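Local coordinates for carbohydrate kinase, FGGY (Novosphingobium aromaticivorans, PDB 3H6E), which probably transfers a phosphate group from ATP to a sugar or related polyol, at residues 43-48 against 96-101; 67-72 against 223-228; 102-107 against 133-138. One frame throughout, in Å; residues are numbered along the deposited sequence.

In the fold
All three contacts lie in the N-terminal half of the chain of this FGGY kinase. Interactions 1 and 3 are neighbours, with centres 13 Å apart. Trp135 links them: its ring belongs to interaction 3, yet its CZ2 packs against Pro101 CD of interaction 1 at 3.5 Å and its CH2 meets Ile45 CD1 at 4.0 Å. Pro101 also occupies the N-cap position of helix 102-109, so interaction 1 runs directly into interaction 3. Interaction 2 lies apart, in the six-stranded sheet; its centre is 35 Å from that of interaction 1 and 40 Å from that of interaction 3, and its nearest atoms lie about 17 Å from interaction 1 and about 21 Å from interaction 3.

Interaction 1 (43-48 against 96-101); sequences DGIRRL and YEQSIP
One side-chain amide supplies the polar core of this contact between residues 43-48 and 96-101. Gln98 OE1 accepts the backbone N-H of Arg46 at 3.1 Å, almost perfectly straight at the hydrogen (177°), although the donor lies above the carbonyl plane. Gln98 reaches this position with CG anti to its backbone N (chi1 164°) and a bend at chi2. The other end of the amide is tied down within its own segment, since Gln98 NE2 donates to Ser99 O over 2.8 Å. Held at both ends, the amide is unlikely to flip. Arg46 belongs to a short, weakly bonded strand about 46-47, paired antiparallel with 40-41 in a small two-stranded hairpin; backbone hydrogen bonds between Arg46 and Asp95 and between Leu48 and Pro93 join this hairpin to the approach to helix 102-109. Charge plays a looser part. The bent Arg46 chain lays one face of its guanidinium over Glu97 O and Gln98 N, with NH2 3.5 Å from Glu97 CB, while Glu97 OE2 remains 4.5 Å from NH2, beyond a salt bridge. Apolar packing is slight: Ile45 CG2 comes within 4.3 Å of Gln98 CG.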
ATOM      1  N   ASP A  43       5.774 -25.768 -10.100  1.00 58.70           N
ATOM      2  CA  ASP A  43       4.862 -26.877 -10.373  1.00 59.79           C
ATOM      3  C   ASP A  43       3.758 -26.409 -11.310  1.00 59.32           C
ATOM      4  O   ASP A  43       2.774 -27.113 -11.535  1.00 59.03           O
ATOM      5  CB  ASP A  43       4.217 -27.393  -9.082  1.00 58.97           C
ATOM      6  CG  ASP A  43       5.125 -28.324  -8.303  1.00 64.41           C
ATOM      7  OD1 ASP A  43       5.068 -29.551  -8.543  1.00 66.51           O
ATOM      8  OD2 ASP A  43       5.894 -27.830  -7.450  1.00 62.44           O
ATOM      9  N   GLY A  44       3.939 -25.217 -11.864  1.00 58.44           N
ATOM     10  CA  GLY A  44       2.838 -24.487 -12.461  1.00 55.99           C
ATOM     11  C   GLY A  44       2.430 -23.490 -11.398  1.00 53.82           C
ATOM     12  O   GLY A  44       1.527 -22.675 -11.584  1.00 52.84           O
ATOM     13  N   ILE A  45       3.129 -23.574 -10.269  1.00 54.19           N
ATOM     14  CA  ILE A  45       2.914 -22.699  -9.125  1.00 49.98           C
ATOM     15  C   ILE A  45       3.891 -21.527  -9.145  1.00 48.61           C
ATOM     16  O   ILE A  45       5.101 -21.715  -9.019  1.00 48.43           O
ATOM     17  CB  ILE A  45       3.098 -23.470  -7.807  1.00 48.13           C
ATOM     18  CG1 ILE A  45       2.087 -24.613  -7.711  1.00 49.44           C
ATOM     19  CG2 ILE A  45       2.968 -22.539  -6.616  1.00 45.29           C
ATOM     20  CD1 ILE A  45       2.012 -25.243  -6.334  1.00 46.51           C
ATOM     21  N   ARG A  46       3.362 -20.318  -9.306  1.00 45.61           N
ATOM     22  CA  ARG A  46       4.194 -19.117  -9.338  1.00 43.55           C
ATOM     23  C   ARG A  46       4.713 -18.758  -7.948  1.00 42.59           C
ATOM     24  O   ARG A  46       3.970 -18.782  -6.969  1.00 38.76           O
ATOM     25  CB  ARG A  46       3.428 -17.947  -9.958  1.00 42.72           C
ATOM     26  CG  ARG A  46       3.542 -17.882 -11.474  1.00 46.82           C
ATOM     27  CD  ARG A  46       2.195 -17.626 -12.136  1.00 45.54           C
ATOM     28  NE  ARG A  46       1.698 -16.273 -11.911  1.00 44.05           N
ATOM     29  CZ  ARG A  46       0.440 -15.899 -12.130  1.00 42.85           C
ATOM     30  NH1 ARG A  46      -0.449 -16.778 -12.574  1.00 41.55           N
ATOM     31  NH2 ARG A  46       0.069 -14.647 -11.904  1.00 39.98           N
ATOM     32  N   ARG A  47       5.999 -18.426  -7.876  1.00 43.19           N
ATOM     33  CA  ARG A  47       6.658 -18.176  -6.601  1.00 42.19           C
ATOM     34  C   ARG A  47       7.440 -16.873  -6.617  1.00 41.45           C
ATOM     35  O   ARG A  47       7.910 -16.432  -7.666  1.00 42.35           O
ATOM     36  CB  ARG A  47       7.614 -19.326  -6.269  1.00 42.22           C
ATOM     37  CG  ARG A  47       7.045 -20.709  -6.543  1.00 43.45           C
ATOM     38  CD  ARG A  47       6.036 -21.108  -5.490  1.00 40.99           C
ATOM     39  NE  ARG A  47       6.660 -21.829  -4.385  1.00 42.93           N
ATOM     40  CZ  ARG A  47       6.397 -23.097  -4.080  1.00 44.83           C
ATOM     41  NH1 ARG A  47       5.512 -23.781  -4.790  1.00 46.33           N
ATOM     42  NH2 ARG A  47       7.006 -23.680  -3.059  1.00 40.74           N
ATOM     43  N   LEU A  48       7.569 -16.255  -5.447  1.00 39.50           N
ATOM     44  CA  LEU A  48       8.542 -15.190  -5.256  1.00 40.45           C
ATOM     45  C   LEU A  48       9.923 -15.827  -5.336  1.00 43.41           C
ATOM     46  O   LEU A  48      10.169 -16.864  -4.717  1.00 41.93           O
ATOM     47  CB  LEU A  48       8.349 -14.521  -3.895  1.00 40.26           C
ATOM     48  CG  LEU A  48       7.411 -13.313  -3.815  1.00 37.91           C
ATOM     49  CD1 LEU A  48       6.339 -13.364  -4.891  1.00 38.21           C
ATOM     50  CD2 LEU A  48       6.794 -13.217  -2.425  1.00 32.00           C
ATOM     51  N   TYR A  96       1.516 -14.088  -4.718  1.00 32.12           N
ATOM     52  CA  TYR A  96       0.135 -13.880  -4.289  1.00 31.86           C
ATOM     53  C   TYR A  96      -0.832 -13.826  -5.469  1.00 30.51           C
ATOM     54  O   TYR A  96      -2.042 -13.952  -5.295  1.00 27.32           O
ATOM     55  CB  TYR A  96      -0.025 -12.679  -3.341  1.00 29.22           C
ATOM     56  CG  TYR A  96       0.182 -11.296  -3.936  1.00 29.66           C
ATOM     57  CD1 TYR A  96      -0.630 -10.823  -4.961  1.00 31.54           C
ATOM     58  CD2 TYR A  96       1.155 -10.442  -3.427  1.00 29.65           C
ATOM     59  CE1 TYR A  96      -0.451  -9.552  -5.488  1.00 32.26           C
ATOM     60  CE2 TYR A  96       1.338  -9.172  -3.944  1.00 32.71           C
ATOM     61  CZ  TYR A  96       0.533  -8.730  -4.974  1.00 33.34           C
ATOM     62  OH  TYR A  96       0.718  -7.464  -5.488  1.00 33.50           O
ATOM     63  N   GLU A  97      -0.289 -13.665  -6.669  1.00 32.16           N
ATOM     64  CA  GLU A  97      -1.109 -13.685  -7.874  1.00 33.85           C
ATOM     65  C   GLU A  97      -1.348 -15.109  -8.367  1.00 34.10           C
ATOM     66  O   GLU A  97      -2.147 -15.328  -9.280  1.00 33.59           O
ATOM     67  CB  GLU A  97      -0.492 -12.829  -8.985  1.00 34.43           C
ATOM     68  CG  GLU A  97      -0.402 -11.352  -8.644  1.00 37.06           C
ATOM     69  CD  GLU A  97      -0.487 -10.462  -9.870  1.00 42.23           C
ATOM     70  OE1 GLU A  97       0.441  -9.653 -10.085  1.00 43.02           O
ATOM     71  OE2 GLU A  97      -1.485 -10.571 -10.616  1.00 41.98           O
ATOM     72  N   GLN A  98      -0.659 -16.075  -7.764  1.00 33.80           N
ATOM     73  CA  GLN A  98      -0.882 -17.478  -8.100  1.00 34.72           C
ATOM     74  C   GLN A  98      -2.297 -17.900  -7.743  1.00 33.02           C
ATOM     75  O   GLN A  98      -2.766 -17.668  -6.628  1.00 31.05           O
ATOM     76  CB  GLN A  98       0.123 -18.396  -7.400  1.00 35.84           C
ATOM     77  CG  GLN A  98      -0.291 -19.873  -7.397  1.00 36.48           C
ATOM     78  CD  GLN A  98      -0.430 -20.458  -8.797  1.00 38.52           C
ATOM     79  OE1 GLN A  98       0.317 -20.105  -9.710  1.00 41.16           O
ATOM     80  NE2 GLN A  98      -1.387 -21.363  -8.968  1.00 36.57           N
ATOM     81  N   SER A  99      -2.969 -18.524  -8.702  1.00 33.38           N
ATOM     82  CA  SER A  99      -4.322 -19.016  -8.507  1.00 32.73           C
ATOM     83  C   SER A  99      -4.378 -20.063  -7.398  1.00 32.97           C
ATOM     84  O   SER A  99      -3.407 -20.776  -7.149  1.00 32.61           O
ATOM     85  CB  SER A  99      -4.848 -19.614  -9.810  1.00 32.08           C
ATOM     86  OG  SER A  99      -6.174 -20.074  -9.656  1.00 36.56           O
ATOM     87  N   ILE A 100      -5.521 -20.145  -6.731  1.00 31.90           N
ATOM     88  CA  ILE A 100      -5.749 -21.187  -5.741  1.00 32.81           C
ATOM     89  C   ILE A 100      -6.956 -22.008  -6.179  1.00 31.84           C
ATOM     90  O   ILE A 100      -7.971 -21.448  -6.591  1.00 32.71           O
ATOM     91  CB  ILE A 100      -5.969 -20.602  -4.325  1.00 31.17           C
ATOM     92  CG1 ILE A 100      -4.781 -19.713  -3.925  1.00 31.87           C
ATOM     93  CG2 ILE A 100      -6.174 -21.715  -3.311  1.00 29.21           C
ATOM     94  CD1 ILE A 100      -4.677 -19.423  -2.434  1.00 25.55           C
ATOM     95  N   PRO A 101      -6.840 -23.341  -6.115  1.00 32.28           N
ATOM     96  CA  PRO A 101      -7.917 -24.239  -6.546  1.00 31.86           C
ATOM     97  C   PRO A 101      -9.267 -23.906  -5.921  1.00 31.85           C
ATOM     98  O   PRO A 101      -9.361 -23.616  -4.728  1.00 32.28           O
ATOM     99  CB  PRO A 101      -7.429 -25.612  -6.082  1.00 31.39           C
ATOM    100  CG  PRO A 101      -5.949 -25.503  -6.134  1.00 34.18           C
ATOM    101  CD  PRO A 101      -5.633 -24.085  -5.712  1.00 33.93           C
TER

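Interaction 2 (67-72 against 223-228); sequences HPVTTI and PDVQVL
Ile72 is bonded through both its backbone polar groups to the neighbouring strand. Its N donates to Gln226 O at 2.8 Å with a nearly straight N-H (168°), in the plane of the carbonyl. Its O accepts from Leu228 N at 2.9 Å, the donor approaching almost along the C=O axis. One residue thus bonds to two positions flanking Val227, the pattern of parallel strands. A third, weak bond runs from Gln226 N to Thr70 O over 3.4 Å; that carbonyl also accepts the hydroxyl of Thr71, with OG1 at 2.7 Å and above the carbonyl plane. Two CA-H...O contacts, from Thr71 CA to Gln226 O and from Val227 CA to Ile72 O, fill in between the main bonds. Around this polar seam the side chains sort by face. Thr71 and Gln226 share one, where Thr71 CG2, anti to its backbone N, touches Leu228 CD2 at 3.9 Å. Ile72 and Val227 point to the other face. Val225, just before the strand, splits its branches: CG1 meets Ile72 CG1 at 3.6 Å in an oblique crossing, whereas CG2 rests 3.4 Å from Val69 O. Ile11 of strand 9-13 packs on Ile72, and Ile433 covers Thr71 and Leu228. Strand 71-76 lies between 9-13 and 226-232, all three parallel, and beyond 9-13 come 17-23 and 29-36, each antiparallel to the strand before it: this is the ribonuclease H-like sheet of the actin-type ATPase fold, to which strand 207-210 adds an antiparallel edge.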
ATOM      1  N   HIS A  67      31.552   2.249   2.371  1.00 55.10           N
ATOM      2  CA  HIS A  67      30.739   3.224   3.088  1.00 52.50           C
ATOM      3  C   HIS A  67      30.549   2.885   4.568  1.00 51.54           C
ATOM      4  O   HIS A  67      30.545   1.714   4.948  1.00 49.91           O
ATOM      5  CB  HIS A  67      29.383   3.377   2.401  1.00 54.77           C
ATOM      6  CG  HIS A  67      29.480   3.794   0.968  1.00 52.88           C
ATOM      7  ND1 HIS A  67      29.786   2.910  -0.045  1.00 53.00           N
ATOM      8  CD2 HIS A  67      29.310   5.000   0.377  1.00 51.13           C
ATOM      9  CE1 HIS A  67      29.799   3.554  -1.199  1.00 52.66           C
ATOM     10  NE2 HIS A  67      29.512   4.823  -0.971  1.00 52.20           N
ATOM     11  N   PRO A  68      30.392   3.926   5.404  1.00 50.86           N
ATOM     12  CA  PRO A  68      30.184   3.826   6.853  1.00 50.76           C
ATOM     13  C   PRO A  68      28.781   3.338   7.197  1.00 51.18           C
ATOM     14  O   PRO A  68      28.019   4.071   7.830  1.00 47.88           O
ATOM     15  CB  PRO A  68      30.341   5.279   7.333  1.00 48.73           C
ATOM     16  CG  PRO A  68      30.957   6.019   6.189  1.00 50.63           C
ATOM     17  CD  PRO A  68      30.476   5.327   4.965  1.00 51.15           C
ATOM     18  N   VAL A  69      28.447   2.118   6.785  1.00 47.99           N
ATOM     19  CA  VAL A  69      27.104   1.586   6.992  1.00 46.55           C
ATOM     20  C   VAL A  69      26.896   1.068   8.415  1.00 46.41           C
ATOM     21  O   VAL A  69      27.634   0.204   8.896  1.00 45.25           O
ATOM     22  CB  VAL A  69      26.767   0.484   5.969  1.00 45.11           C
ATOM     23  CG1 VAL A  69      25.329   0.011   6.151  1.00 41.03           C
ATOM     24  CG2 VAL A  69      26.993   0.997   4.554  1.00 45.14           C
ATOM     25  N   THR A  70      25.880   1.607   9.082  1.00 42.20           N
ATOM     26  CA  THR A  70      25.610   1.268  10.472  1.00 42.83           C
ATOM     27  C   THR A  70      24.219   0.671  10.670  1.00 41.71           C
ATOM     28  O   THR A  70      23.888   0.211  11.763  1.00 42.61           O
ATOM     29  CB  THR A  70      25.761   2.499  11.386  1.00 43.24           C
ATOM     30  OG1 THR A  70      24.850   3.525  10.970  1.00 39.92           O
ATOM     31  CG2 THR A  70      27.182   3.036  11.319  1.00 44.96           C
ATOM     32  N   THR A  71      23.409   0.680   9.616  1.00 42.25           N
ATOM     33  CA  THR A  71      22.049   0.158   9.700  1.00 38.03           C
ATOM     34  C   THR A  71      21.495  -0.260   8.342  1.00 39.10           C
ATOM     35  O   THR A  71      21.692   0.426   7.337  1.00 38.43           O
ATOM     36  CB  THR A  71      21.081   1.190  10.324  1.00 39.23           C
ATOM     37  OG1 THR A  71      21.485   1.489  11.666  1.00 42.93           O
ATOM     38  CG2 THR A  71      19.664   0.647  10.346  1.00 35.63           C
ATOM     39  N   ILE A  72      20.808  -1.399   8.325  1.00 38.55           N
ATOM     40  CA  ILE A  72      20.008  -1.810   7.179  1.00 38.74           C
ATOM     41  C   ILE A  72      18.559  -1.985   7.627  1.00 37.05           C
ATOM     42  O   ILE A  72      18.294  -2.551   8.688  1.00 35.21           O
ATOM     43  CB  ILE A  72      20.484  -3.145   6.589  1.00 37.90           C
ATOM     44  CG1 ILE A  72      21.963  -3.082   6.222  1.00 37.96           C
ATOM     45  CG2 ILE A  72      19.652  -3.517   5.369  1.00 37.00           C
ATOM     46  CD1 ILE A  72      22.504  -4.410   5.733  1.00 40.82           C
ATOM     47  N   PRO A 223      30.642  -6.225  10.647  1.00 48.55           N
ATOM     48  CA  PRO A 223      29.829  -7.156  11.438  1.00 44.79           C
ATOM     49  C   PRO A 223      28.943  -6.397  12.419  1.00 44.05           C
ATOM     50  O   PRO A 223      28.014  -6.970  12.985  1.00 44.95           O
ATOM     51  CB  PRO A 223      30.876  -7.972  12.204  1.00 43.97           C
ATOM     52  CG  PRO A 223      32.139  -7.812  11.426  1.00 45.12           C
ATOM     53  CD  PRO A 223      32.083  -6.430  10.864  1.00 44.92           C
ATOM     54  N   ASP A 224      29.235  -5.113  12.607  1.00 43.44           N
ATOM     55  CA  ASP A 224      28.490  -4.268  13.532  1.00 43.42           C
ATOM     56  C   ASP A 224      27.200  -3.724  12.926  1.00 44.11           C
ATOM     57  O   ASP A 224      26.363  -3.162  13.638  1.00 40.56           O
ATOM     58  CB  ASP A 224      29.365  -3.109  14.013  1.00 43.02           C
ATOM     59  CG  ASP A 224      30.379  -3.540  15.055  1.00 46.65           C
ATOM     60  OD1 ASP A 224      29.971  -4.187  16.048  1.00 44.03           O
ATOM     61  OD2 ASP A 224      31.580  -3.226  14.884  1.00 45.63           O
ATOM     62  N   VAL A 225      27.045  -3.880  11.614  1.00 41.43           N
ATOM     63  CA  VAL A 225      25.843  -3.418  10.934  1.00 41.97           C
ATOM     64  C   VAL A 225      24.615  -3.989  11.625  1.00 42.51           C
ATOM     65  O   VAL A 225      24.568  -5.179  11.941  1.00 42.15           O
ATOM     66  CB  VAL A 225      25.826  -3.830   9.448  1.00 42.60           C
ATOM     67  CG1 VAL A 225      24.491  -3.466   8.808  1.00 40.04           C
ATOM     68  CG2 VAL A 225      26.972  -3.175   8.701  1.00 43.50           C
ATOM     69  N   GLN A 226      23.627  -3.133  11.867  1.00 39.48           N
ATOM     70  CA  GLN A 226      22.401  -3.556  12.529  1.00 39.08           C
ATOM     71  C   GLN A 226      21.231  -3.656  11.555  1.00 38.86           C
ATOM     72  O   GLN A 226      20.987  -2.747  10.764  1.00 37.60           O
ATOM     73  CB  GLN A 226      22.052  -2.610  13.681  1.00 38.14           C
ATOM     74  CG  GLN A 226      23.098  -2.567  14.789  1.00 41.61           C
ATOM     75  CD  GLN A 226      23.300  -3.914  15.466  1.00 42.00           C
ATOM     76  OE1 GLN A 226      24.353  -4.177  16.048  1.00 43.41           O
ATOM     77  NE2 GLN A 226      22.294  -4.775  15.389  1.00 40.94           N
ATOM     78  N   VAL A 227      20.513  -4.771  11.612  1.00 39.29           N
ATOM     79  CA  VAL A 227      19.337  -4.952  10.776  1.00 35.29           C
ATOM     80  C   VAL A 227      18.077  -4.657  11.579  1.00 35.91           C
ATOM     81  O   VAL A 227      17.949  -5.082  12.727  1.00 35.22           O
ATOM     82  CB  VAL A 227      19.258  -6.373  10.215  1.00 34.79           C
ATOM     83  CG1 VAL A 227      18.108  -6.480   9.233  1.00 35.91           C
ATOM     84  CG2 VAL A 227      20.573  -6.755   9.549  1.00 36.54           C
ATOM     85  N   LEU A 228      17.153  -3.916  10.975  1.00 36.28           N
ATOM     86  CA  LEU A 228      15.885  -3.606  11.624  1.00 33.65           C
ATOM     87  C   LEU A 228      14.806  -4.585  11.185  1.00 31.42           C
ATOM     88  O   LEU A 228      14.953  -5.258  10.165  1.00 28.83           O
ATOM     89  CB  LEU A 228      15.459  -2.171  11.315  1.00 31.80           C
ATOM     90  CG  LEU A 228      15.915  -1.105  12.317  1.00 35.12           C
ATOM     91  CD1 LEU A 228      17.239  -1.480  12.966  1.00 33.28           C
ATOM     92  CD2 LEU A 228      15.990   0.269  11.654  1.00 33.55           C
TER

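Interaction 3 (102-107 against 133-138); sequences EAVMAD and LWWLDQ
Asp137 N is gripped by two acceptors in its own helix, Leu133 O at 2.9 Å and, more weakly, Trp134 O at 3.3 Å. The carboxylate of the same residue has two further partners, a salt bridge to Arg197 and a hydrogen bond from Trp194, that tie this flank of helix 129-139 to a loop. Across its other flank the contact is a helix-helix crossing in the N-terminal half of the FGGY fold: the axes of 102-107 and 133-138 approach to 9.9 Å at 123°. Val104 carries it, reaching between two indoles. Its CG1 lies in plane at the edge of the Trp134 ring, 3.5 Å from CD1, and also sits 3.7 Å from Trp135 CD1. Trp134, with CG anti to its backbone N (chi1 -176°), sends NE1 to within 3.1 Å of Val104 O and CZ2 to 3.9 Å from Asp107 C; Tyr108 meets the same ring. An alanine in place of Trp134 would lose the indole and would probably loosen the crossing, because Val104 would lose one of the two indoles its CG1 touches, and Asp107 its packing on that ring. On the other branch of the valine, CG2 meets Gln138 NE2 tip to tip at 3.6 Å.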
ATOM      1  N   GLU A 102     -10.300 -23.961  -6.751  1.00 33.95           N
ATOM      2  CA  GLU A 102     -11.669 -23.632  -6.373  1.00 34.71           C
ATOM      3  C   GLU A 102     -12.114 -24.292  -5.071  1.00 33.88           C
ATOM      4  O   GLU A 102     -12.493 -23.612  -4.119  1.00 33.33           O
ATOM      5  CB  GLU A 102     -12.608 -24.042  -7.510  1.00 36.74           C
ATOM      6  CG  GLU A 102     -13.899 -23.250  -7.601  1.00 42.45           C
ATOM      7  CD  GLU A 102     -14.519 -23.330  -8.989  1.00 50.33           C
ATOM      8  OE1 GLU A 102     -13.822 -23.786  -9.924  1.00 47.74           O
ATOM      9  OE2 GLU A 102     -15.698 -22.935  -9.143  1.00 48.51           O
ATOM     10  N   ALA A 103     -12.073 -25.619  -5.036  1.00 34.91           N
ATOM     11  CA  ALA A 103     -12.561 -26.370  -3.885  1.00 34.95           C
ATOM     12  C   ALA A 103     -11.787 -26.021  -2.619  1.00 33.51           C
ATOM     13  O   ALA A 103     -12.357 -25.974  -1.528  1.00 32.77           O
ATOM     14  CB  ALA A 103     -12.500 -27.876  -4.157  1.00 32.82           C
ATOM     15  N   VAL A 104     -10.485 -25.784  -2.767  1.00 33.54           N
ATOM     16  CA  VAL A 104      -9.635 -25.458  -1.627  1.00 32.69           C
ATOM     17  C   VAL A 104      -9.982 -24.085  -1.070  1.00 30.54           C
ATOM     18  O   VAL A 104      -9.979 -23.883   0.141  1.00 31.95           O
ATOM     19  CB  VAL A 104      -8.132 -25.514  -1.991  1.00 34.88           C
ATOM     20  CG1 VAL A 104      -7.279 -24.931  -0.860  1.00 33.25           C
ATOM     21  CG2 VAL A 104      -7.712 -26.941  -2.298  1.00 30.77           C
HETATM   22  N   MSE A 105     -10.298 -23.151  -1.959  1.00 32.09           N
HETATM   23  CA  MSE A 105     -10.621 -21.783  -1.558  1.00 32.45           C
HETATM   24  C   MSE A 105     -11.978 -21.667  -0.866  1.00 30.27           C
HETATM   25  O   MSE A 105     -12.102 -20.998   0.159  1.00 29.62           O
HETATM   26  CB  MSE A 105     -10.574 -20.835  -2.759  1.00 29.77           C
HETATM   27  CG  MSE A 105     -10.900 -19.387  -2.400  1.00 33.19           C
HETATM   28 SE   MSE A 105      -9.484 -18.502  -1.366  1.00 44.01          SE
HETATM   29  CE  MSE A 105      -8.329 -17.983  -2.855  1.00 31.27           C
ATOM     30  N   ALA A 106     -12.992 -22.314  -1.436  1.00 31.88           N
ATOM     31  CA  ALA A 106     -14.335 -22.302  -0.862  1.00 31.02           C
ATOM     32  C   ALA A 106     -14.320 -22.871   0.549  1.00 31.28           C
ATOM     33  O   ALA A 106     -14.936 -22.316   1.462  1.00 30.47           O
ATOM     34  CB  ALA A 106     -15.298 -23.083  -1.742  1.00 31.03           C
ATOM     35  N   ASP A 107     -13.609 -23.981   0.719  1.00 31.12           N
ATOM     36  CA  ASP A 107     -13.423 -24.578   2.035  1.00 32.74           C
ATOM     37  C   ASP A 107     -12.853 -23.547   2.999  1.00 31.84           C
ATOM     38  O   ASP A 107     -13.315 -23.420   4.134  1.00 31.31           O
ATOM     39  CB  ASP A 107     -12.485 -25.787   1.957  1.00 34.83           C
ATOM     40  CG  ASP A 107     -13.106 -26.960   1.225  1.00 37.38           C
ATOM     41  OD1 ASP A 107     -14.037 -26.733   0.421  1.00 38.23           O
ATOM     42  OD2 ASP A 107     -12.663 -28.107   1.454  1.00 38.51           O
ATOM     43  N   LEU A 133      -1.707 -20.136   3.335  1.00 24.87           N
ATOM     44  CA  LEU A 133      -1.509 -21.057   4.449  1.00 26.39           C
ATOM     45  C   LEU A 133      -2.471 -22.234   4.363  1.00 28.20           C
ATOM     46  O   LEU A 133      -2.058 -23.389   4.460  1.00 28.47           O
ATOM     47  CB  LEU A 133      -1.689 -20.329   5.785  1.00 25.43           C
ATOM     48  CG  LEU A 133      -0.422 -19.818   6.477  1.00 25.95           C
ATOM     49  CD1 LEU A 133       0.706 -19.605   5.487  1.00 24.13           C
ATOM     50  CD2 LEU A 133      -0.697 -18.550   7.286  1.00 25.10           C
ATOM     51  N   TRP A 134      -3.754 -21.936   4.175  1.00 26.78           N
ATOM     52  CA  TRP A 134      -4.776 -22.972   4.061  1.00 27.98           C
ATOM     53  C   TRP A 134      -4.369 -24.015   3.030  1.00 28.17           C
ATOM     54  O   TRP A 134      -4.340 -25.211   3.313  1.00 27.97           O
ATOM     55  CB  TRP A 134      -6.113 -22.351   3.660  1.00 28.02           C
ATOM     56  CG  TRP A 134      -7.247 -23.326   3.619  1.00 30.01           C
ATOM     57  CD1 TRP A 134      -7.720 -23.991   2.522  1.00 29.85           C
ATOM     58  CD2 TRP A 134      -8.058 -23.746   4.723  1.00 30.09           C
ATOM     59  NE1 TRP A 134      -8.771 -24.796   2.876  1.00 30.59           N
ATOM     60  CE2 TRP A 134      -8.998 -24.667   4.222  1.00 32.13           C
ATOM     61  CE3 TRP A 134      -8.079 -23.434   6.086  1.00 29.17           C
ATOM     62  CZ2 TRP A 134      -9.952 -25.279   5.038  1.00 31.23           C
ATOM     63  CZ3 TRP A 134      -9.027 -24.040   6.892  1.00 29.44           C
ATOM     64  CH2 TRP A 134      -9.952 -24.951   6.367  1.00 30.98           C
ATOM     65  N   TRP A 135      -4.056 -23.542   1.830  1.00 27.77           N
ATOM     66  CA  TRP A 135      -3.640 -24.408   0.738  1.00 28.49           C
ATOM     67  C   TRP A 135      -2.363 -25.151   1.099  1.00 29.86           C
ATOM     68  O   TRP A 135      -2.313 -26.377   1.046  1.00 30.75           O
ATOM     69  CB  TRP A 135      -3.436 -23.585  -0.534  1.00 29.80           C
ATOM     70  CG  TRP A 135      -3.311 -24.400  -1.773  1.00 32.11           C
ATOM     71  CD1 TRP A 135      -3.786 -25.664  -1.979  1.00 31.95           C
ATOM     72  CD2 TRP A 135      -2.701 -23.995  -3.004  1.00 34.43           C
ATOM     73  NE1 TRP A 135      -3.492 -26.078  -3.254  1.00 32.55           N
ATOM     74  CE2 TRP A 135      -2.830 -25.070  -3.906  1.00 33.38           C
ATOM     75  CE3 TRP A 135      -2.053 -22.831  -3.428  1.00 33.09           C
ATOM     76  CZ2 TRP A 135      -2.332 -25.017  -5.207  1.00 32.36           C
ATOM     77  CZ3 TRP A 135      -1.560 -22.780  -4.719  1.00 34.57           C
ATOM     78  CH2 TRP A 135      -1.701 -23.867  -5.593  1.00 34.31           C
ATOM     79  N   LEU A 136      -1.334 -24.401   1.479  1.00 31.01           N
ATOM     80  CA  LEU A 136      -0.054 -24.989   1.865  1.00 31.75           C
ATOM     81  C   LEU A 136      -0.198 -26.129   2.876  1.00 31.07           C
ATOM     82  O   LEU A 136       0.575 -27.084   2.853  1.00 33.37           O
ATOM     83  CB  LEU A 136       0.889 -23.912   2.407  1.00 30.62           C
ATOM     84  CG  LEU A 136       1.527 -23.018   1.343  1.00 30.74           C
ATOM     85  CD1 LEU A 136       2.273 -21.863   1.984  1.00 28.58           C
ATOM     86  CD2 LEU A 136       2.454 -23.834   0.452  1.00 32.74           C
ATOM     87  N   ASP A 137      -1.182 -26.025   3.762  1.00 29.87           N
ATOM     88  CA  ASP A 137      -1.423 -27.069   4.750  1.00 31.25           C
ATOM     89  C   ASP A 137      -1.790 -28.385   4.068  1.00 34.54           C
ATOM     90  O   ASP A 137      -1.611 -29.458   4.643  1.00 36.33           O
ATOM     91  CB  ASP A 137      -2.517 -26.653   5.740  1.00 30.60           C
ATOM     92  CG  ASP A 137      -1.964 -25.914   6.956  1.00 32.03           C
ATOM     93  OD1 ASP A 137      -0.734 -25.948   7.173  1.00 31.71           O
ATOM     94  OD2 ASP A 137      -2.762 -25.306   7.703  1.00 31.30           O
ATOM     95  N   GLN A 138      -2.293 -28.294   2.838  1.00 33.22           N
ATOM     96  CA  GLN A 138      -2.641 -29.476   2.051  1.00 32.18           C
ATOM     97  C   GLN A 138      -1.450 -30.019   1.266  1.00 34.47           C
ATOM     98  O   GLN A 138      -1.201 -31.224   1.262  1.00 33.69           O
ATOM     99  CB  GLN A 138      -3.776 -29.165   1.075  1.00 33.45           C
ATOM    100  CG  GLN A 138      -5.145 -29.035   1.710  1.00 35.19           C
ATOM    101  CD  GLN A 138      -6.260 -29.352   0.729  1.00 40.22           C
ATOM    102  OE1 GLN A 138      -7.431 -29.436   1.106  1.00 43.12           O
ATOM    103  NE2 GLN A 138      -5.901 -29.541  -0.539  1.00 37.66           N
TER